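Local coordinates for probable antibiotics synthesis protein (PDB 1V70) that is of unknown function but has a cupin fold, probably binds a metal ion and may take part in antibiotic synthesis, at residues E2-D5 and L6-A10. Sequence-based numbering, arbitrary orientation.
Sequences EIKD and LKRLA
D5 OD1 is gripped twice by K7, by the backbone N at 3.0 Å and by the ammonium NZ, which forms a salt bridge to OD1 at 2.8 Å. The two donors arrive from opposite faces of the carboxylate plane, NZ on the syn side. D5 holds CG anti to its own nitrogen (chi1 -179°), which swings the carboxylate over the start of helix 6-9, while K7 bends back at its last two torsions to lay NZ beside the acid. NZ also bonds P73 O of the second subunit, tying the ion pair into the dimer interface. The backbone continues the cap: D5 O accepts from R8 N at 2.9 Å, the donor well above the carbonyl plane, and more weakly from L9 N. A water joins D5 N to R8 NH1 at the guanidinium edge, where K4 NZ stands 4.5 Å from NH1, two like charges that probably repel weakly; a sodium ion lies about 4 Å from the K4 side chain. L9 CD1 lies 4.1 Å from K4 CB, and L6 packs on L32 and L98, while its CD1 comes back to 3.6 Å from K4 O. Strand 2-5 pairs antiparallel with a strand of the second subunit; D5 is an Asp N-cap at a strand-to-helix junction, on the edge of the cupin beta-barrel.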
loop_
_atom_site.group_PDB
_atom_site.type_symbol
_atom_site.label_atom_id
_atom_site.label_comp_id
_atom_site.label_asym_id
_atom_site.label_seq_id
_atom_site.Cartn_x
_atom_site.Cartn_y
_atom_site.Cartn_z
ATOM N N GLU A 2 7.367 -11.100 8.630
ATOM C CA GLU A 2 5.938 -11.028 8.801
ATOM C C GLU A 2 5.339 -11.012 7.423
ATOM O O GLU A 2 5.764 -10.267 6.555
ATOM C CB GLU A 2 5.573 -9.742 9.567
ATOM C CG GLU A 2 5.996 -9.770 11.048
ATOM C CD GLU A 2 5.582 -8.489 11.763
ATOM O OE1 GLU A 2 4.428 -8.109 11.677
ATOM O OE2 GLU A 2 6.416 -7.916 12.457
ATOM N N ILE A 3 4.367 -11.885 7.199
ATOM C CA ILE A 3 3.724 -11.990 5.899
ATOM C C ILE A 3 2.260 -12.338 6.128
ATOM O O ILE A 3 1.930 -13.168 6.981
ATOM C CB ILE A 3 4.437 -13.056 5.028
ATOM C CG1 ILE A 3 3.793 -13.127 3.643
ATOM C CG2 ILE A 3 4.416 -14.402 5.732
ATOM C CD1 ILE A 3 4.634 -13.875 2.625
ATOM N N LYS A 4 1.378 -11.685 5.384
ATOM C CA LYS A 4 -0.053 -11.896 5.546
ATOM C C LYS A 4 -0.788 -11.922 4.221
ATOM O O LYS A 4 -0.375 -11.279 3.257
ATOM C CB LYS A 4 -0.654 -10.765 6.391
ATOM C CG LYS A 4 -0.140 -10.666 7.821
ATOM C CD LYS A 4 -0.728 -11.763 8.690
ATOM C CE LYS A 4 -0.228 -11.660 10.121
ATOM N NZ LYS A 4 -0.876 -12.678 10.992
ATOM N N ASP A 5 -1.885 -12.671 4.183
ATOM C CA ASP A 5 -2.732 -12.729 3.000
ATOM C C ASP A 5 -3.847 -11.755 3.372
ATOM O O ASP A 5 -4.716 -12.081 4.188
ATOM C CB ASP A 5 -3.309 -14.133 2.801
ATOM C CG ASP A 5 -4.184 -14.231 1.563
ATOM O OD1 ASP A 5 -4.629 -13.174 1.068
ATOM O OD2 ASP A 5 -4.436 -15.359 1.090
ATOM N N LEU A 6 -3.812 -10.554 2.803
ATOM C CA LEU A 6 -4.812 -9.540 3.116
ATOM C C LEU A 6 -6.240 -9.993 2.851
ATOM O O LEU A 6 -7.174 -9.533 3.512
ATOM C CB LEU A 6 -4.517 -8.248 2.348
ATOM C CG LEU A 6 -3.422 -7.346 2.932
ATOM C CD1 LEU A 6 -2.127 -8.118 3.125
ATOM C CD2 LEU A 6 -3.209 -6.156 2.009
ATOM N N LYS A 7 -6.405 -10.897 1.889
ATOM C CA LYS A 7 -7.725 -11.418 1.551
ATOM C C LYS A 7 -8.313 -12.148 2.754
ATOM O O LYS A 7 -9.522 -12.105 2.988
ATOM C CB LYS A 7 -7.629 -12.380 0.363
ATOM C CG LYS A 7 -7.019 -11.765 -0.889
ATOM C CD LYS A 7 -7.043 -12.738 -2.065
ATOM C CE LYS A 7 -6.184 -13.971 -1.808
ATOM N NZ LYS A 7 -4.737 -13.639 -1.678
ATOM N N ARG A 8 -7.451 -12.811 3.517
ATOM C CA ARG A 8 -7.891 -13.557 4.699
ATOM C C ARG A 8 -8.238 -12.640 5.866
ATOM O O ARG A 8 -9.156 -12.918 6.626
ATOM C CB ARG A 8 -6.789 -14.528 5.120
ATOM C CG ARG A 8 -7.192 -15.362 6.342
ATOM C CD ARG A 8 -5.961 -15.783 7.176
ATOM N NE ARG A 8 -6.348 -15.895 8.586
ATOM C CZ ARG A 8 -5.505 -15.461 9.559
ATOM N NH1 ARG A 8 -4.320 -14.926 9.266
ATOM N NH2 ARG A 8 -5.880 -15.580 10.830
ATOM N N LEU A 9 -7.500 -11.543 6.013
ATOM C CA LEU A 9 -7.717 -10.603 7.110
ATOM C C LEU A 9 -8.990 -9.776 6.997
ATOM O O LEU A 9 -9.512 -9.298 8.004
ATOM C CB LEU A 9 -6.529 -9.647 7.228
ATOM C CG LEU A 9 -5.178 -10.257 7.598
ATOM C CD1 LEU A 9 -4.140 -9.151 7.716
ATOM C CD2 LEU A 9 -5.297 -11.019 8.910
ATOM N N ALA A 10 -9.478 -9.600 5.773
ATOM C CA ALA A 10 -10.683 -8.813 5.536
ATOM C C ALA A 10 -11.857 -9.250 6.406
ATOM O O ALA A 10 -12.154 -10.440 6.524
ATOM C CB ALA A 10 -11.066 -8.886 4.062
HETATM O O HOH W 1 -2.364 -14.514 6.663
#